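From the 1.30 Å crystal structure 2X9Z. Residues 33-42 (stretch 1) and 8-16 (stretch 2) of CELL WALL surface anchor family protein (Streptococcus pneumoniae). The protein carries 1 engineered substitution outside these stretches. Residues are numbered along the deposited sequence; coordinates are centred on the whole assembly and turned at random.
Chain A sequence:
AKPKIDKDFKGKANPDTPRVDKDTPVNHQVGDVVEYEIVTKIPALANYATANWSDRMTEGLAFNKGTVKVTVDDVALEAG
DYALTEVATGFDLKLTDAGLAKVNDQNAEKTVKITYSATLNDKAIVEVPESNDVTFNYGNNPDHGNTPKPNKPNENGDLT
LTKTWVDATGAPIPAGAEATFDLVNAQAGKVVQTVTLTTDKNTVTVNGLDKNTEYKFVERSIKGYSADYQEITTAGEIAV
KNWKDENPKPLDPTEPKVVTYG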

# COMPACT_ATOMS: atom_id res chain seq x y z
N VAL A 33 -11.98 16.49 -7.52
CA VAL A 33 -11.06 16.29 -6.41
C VAL A 33 -11.68 15.29 -5.45
O VAL A 33 -12.70 15.56 -4.82
CB VAL A 33 -10.74 17.61 -5.68
CG1 VAL A 33 -9.88 17.34 -4.45
CG2 VAL A 33 -10.04 18.58 -6.63
N VAL A 34 -11.07 14.11 -5.35
CA VAL A 34 -11.61 13.01 -4.57
C VAL A 34 -10.89 12.95 -3.23
O VAL A 34 -9.66 12.85 -3.19
CB VAL A 34 -11.44 11.67 -5.33
CG1 VAL A 34 -12.08 10.53 -4.55
CG2 VAL A 34 -12.04 11.77 -6.74
N GLU A 35 -11.64 13.00 -2.14
CA GLU A 35 -11.06 13.05 -0.80
C GLU A 35 -11.03 11.67 -0.16
O GLU A 35 -12.04 10.95 -0.16
CB GLU A 35 -11.83 14.02 0.08
CG GLU A 35 -11.76 15.46 -0.42
CD GLU A 35 -12.65 16.38 0.37
OE1 GLU A 35 -13.88 16.33 0.17
OE2 GLU A 35 -12.12 17.17 1.18
N TYR A 36 -9.88 11.32 0.40
CA TYR A 36 -9.63 10.01 0.98
C TYR A 36 -9.25 10.08 2.45
O TYR A 36 -8.74 11.09 2.93
CB TYR A 36 -8.47 9.33 0.25
CG TYR A 36 -8.81 8.81 -1.14
CD1 TYR A 36 -8.65 9.61 -2.27
CD2 TYR A 36 -9.28 7.53 -1.31
CE1 TYR A 36 -8.96 9.13 -3.53
CE2 TYR A 36 -9.57 7.04 -2.55
CZ TYR A 36 -9.41 7.83 -3.66
OH TYR A 36 -9.73 7.32 -4.90
N GLU A 37 -9.47 8.98 3.15
CA GLU A 37 -8.98 8.85 4.51
C GLU A 37 -8.58 7.41 4.81
O GLU A 37 -9.19 6.45 4.31
CB GLU A 37 -10.01 9.35 5.51
CG GLU A 37 -11.27 8.52 5.56
CD GLU A 37 -12.32 9.12 6.48
OE1 GLU A 37 -13.12 8.34 7.03
OE2 GLU A 37 -12.35 10.35 6.64
N ILE A 38 -7.54 7.27 5.62
CA ILE A 38 -7.07 5.98 6.11
C ILE A 38 -7.16 6.07 7.63
O ILE A 38 -6.59 6.98 8.24
CB ILE A 38 -5.59 5.74 5.72
CG1 ILE A 38 -5.40 5.87 4.20
CG2 ILE A 38 -5.11 4.40 6.25
CD1 ILE A 38 -3.95 6.02 3.82
N VAL A 39 -7.90 5.15 8.24
CA VAL A 39 -8.09 5.15 9.68
C VAL A 39 -7.50 3.87 10.26
O VAL A 39 -7.82 2.77 9.79
CB VAL A 39 -9.58 5.26 10.06
CG1 VAL A 39 -9.77 5.09 11.55
CG2 VAL A 39 -10.16 6.60 9.58
N THR A 40 -6.63 4.01 11.26
CA THR A 40 -5.94 2.88 11.87
C THR A 40 -6.14 2.89 13.37
O THR A 40 -5.99 3.94 14.02
CB THR A 40 -4.43 2.92 11.55
OG1 THR A 40 -4.26 3.07 10.14
CG2 THR A 40 -3.74 1.63 12.00
N LYS A 41 -6.49 1.74 13.93
CA LYS A 41 -6.64 1.59 15.37
C LYS A 41 -5.44 0.83 15.91
O LYS A 41 -5.18 -0.30 15.52
CB LYS A 41 -7.91 0.79 15.68
CG LYS A 41 -9.19 1.38 15.13
CD LYS A 41 -9.63 2.60 15.91
CE LYS A 41 -10.98 3.09 15.39
NZ LYS A 41 -11.45 4.31 16.12
N ILE A 42 -4.72 1.47 16.82
CA ILE A 42 -3.56 0.86 17.44
C ILE A 42 -3.95 0.45 18.86
O ILE A 42 -4.52 1.25 19.60
CB ILE A 42 -2.37 1.85 17.44
CG1 ILE A 42 -1.93 2.11 15.99
CG2 ILE A 42 -1.21 1.34 18.31
CD1 ILE A 42 -0.80 3.08 15.85
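Stretch 2 8-16: DFKGKANPD

Stretch 1 is strand throughout. Stretch 2 is strand only at D8 and F9, where it runs antiparallel to stretch 1, and continues as a loop past A13 and P15. Two bridges set the register. E37 and D8 form the hydrogen-bonded pair: E37 N to D8 O is 2.9 Å and D8 N to E37 O is 3.1 Å. Y36 and F9 form the non-hydrogen-bonded pair, with their CA atoms 4.3 Å apart. K10 N adds a hydrogen bond, 2.9 Å to E35 O.

E37 organises the turn that follows. Its chi1 is p (66°) and its chi2 is t, so the extended side chain carries its carboxylate to the loop backbone. E37 OE2 accepts from G11 N at 2.9 Å, almost linearly, and E37 OE1 accepts from A13 N at 2.9 Å. Water 1 lies 2.5 Å from E37 OE1 and 2.8 Å from A13 O. Within the turn, K12 N donates a hydrogen bond to F9 O at 3.0 Å. G11 has phi 86° and psi -2°; a CB here would be jammed against the carbonyl of K10.

The CA-to-CB bonds of F9 and Y36 each point away from the other stretch, but the ends of both side chains come nearer to it. With chi1 m in both, the rings meet obliquely, planes at 46°, with F9 CE2 3.7 Å from Y36 CE2. F9 CE2 also lies 3.6 Å from V34 CG1. D8 has an off-well chi1 of -148°; its OD1 accepts from F9 N at 2.7 Å.

Farther along, A13 and P15 point toward stretch 1. A13 CB lies 3.7 Å from V39 CG2. V39 is t and also touches the proline ring, V39 CG1 to P15 CD 3.7 Å. K41, with chi1 and chi2 both m, places its CG 3.9 Å from P15 CG. N14, between A13 and P15 in sequence, points away from stretch 1.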

# COMPACT_ATOMS: atom_id res chain seq x y z
N ASP A 8 -11.12 4.54 2.91
CA ASP A 8 -12.32 4.87 2.15
C ASP A 8 -12.32 6.36 1.81
O ASP A 8 -11.35 7.07 2.11
CB ASP A 8 -13.57 4.51 2.97
CG ASP A 8 -14.75 4.07 2.11
OD1 ASP A 8 -14.88 4.53 0.95
OD2 ASP A 8 -15.57 3.27 2.60
N PHE A 9 -13.39 6.81 1.19
CA PHE A 9 -13.54 8.24 0.94
C PHE A 9 -13.80 8.98 2.25
O PHE A 9 -14.13 8.36 3.26
CB PHE A 9 -14.67 8.47 -0.06
CG PHE A 9 -14.48 7.72 -1.35
CD1 PHE A 9 -15.35 6.71 -1.73
CD2 PHE A 9 -13.39 8.00 -2.16
CE1 PHE A 9 -15.15 6.01 -2.91
CE2 PHE A 9 -13.19 7.31 -3.35
CZ PHE A 9 -14.08 6.31 -3.72
N LYS A 10 -13.61 10.29 2.22
CA LYS A 10 -13.79 11.13 3.41
C LYS A 10 -15.09 10.82 4.16
O LYS A 10 -16.17 10.78 3.56
CB LYS A 10 -13.75 12.61 3.02
CG LYS A 10 -14.09 13.57 4.15
CD LYS A 10 -13.85 15.01 3.71
CE LYS A 10 -14.07 15.99 4.84
NZ LYS A 10 -15.49 15.98 5.29
N GLY A 11 -14.97 10.57 5.46
CA GLY A 11 -16.12 10.35 6.31
C GLY A 11 -16.64 8.92 6.36
O GLY A 11 -17.60 8.64 7.08
N LYS A 12 -16.03 8.03 5.59
CA LYS A 12 -16.58 6.68 5.43
C LYS A 12 -15.70 5.55 5.95
O LYS A 12 -16.15 4.41 6.03
CB LYS A 12 -16.92 6.44 3.95
CG LYS A 12 -17.99 7.38 3.40
CD LYS A 12 -18.33 7.02 1.95
CE LYS A 12 -19.64 7.65 1.49
NZ LYS A 12 -19.56 9.12 1.33
N ALA A 13 -14.45 5.85 6.31
CA ALA A 13 -13.56 4.80 6.80
C ALA A 13 -13.93 4.38 8.22
O ALA A 13 -14.24 5.22 9.06
CB ALA A 13 -12.11 5.25 6.74
N ASN A 14 -13.89 3.08 8.46
CA ASN A 14 -14.31 2.52 9.74
C ASN A 14 -13.73 1.12 9.90
O ASN A 14 -14.27 0.16 9.35
CB ASN A 14 -15.84 2.49 9.79
CG ASN A 14 -16.38 2.08 11.15
OD1 ASN A 14 -15.75 1.33 11.88
ND2 ASN A 14 -17.57 2.58 11.48
N PRO A 15 -12.62 0.99 10.64
CA PRO A 15 -11.95 -0.31 10.75
C PRO A 15 -12.81 -1.38 11.40
O PRO A 15 -12.64 -2.56 11.09
CB PRO A 15 -10.75 -0.01 11.65
CG PRO A 15 -10.50 1.44 11.47
CD PRO A 15 -11.84 2.07 11.28
N ASP A 16 -13.70 -0.98 12.31
CA ASP A 16 -14.56 -1.94 13.00
C ASP A 16 -15.68 -2.43 12.08
O ASP A 16 -16.06 -3.60 12.11
CB ASP A 16 -15.17 -1.31 14.26
CG ASP A 16 -14.13 -1.05 15.33
OD1 ASP A 16 -13.23 -1.90 15.51
OD2 ASP A 16 -14.21 -0.00 16.01
O HOH W 1 -14.55 7.96 9.05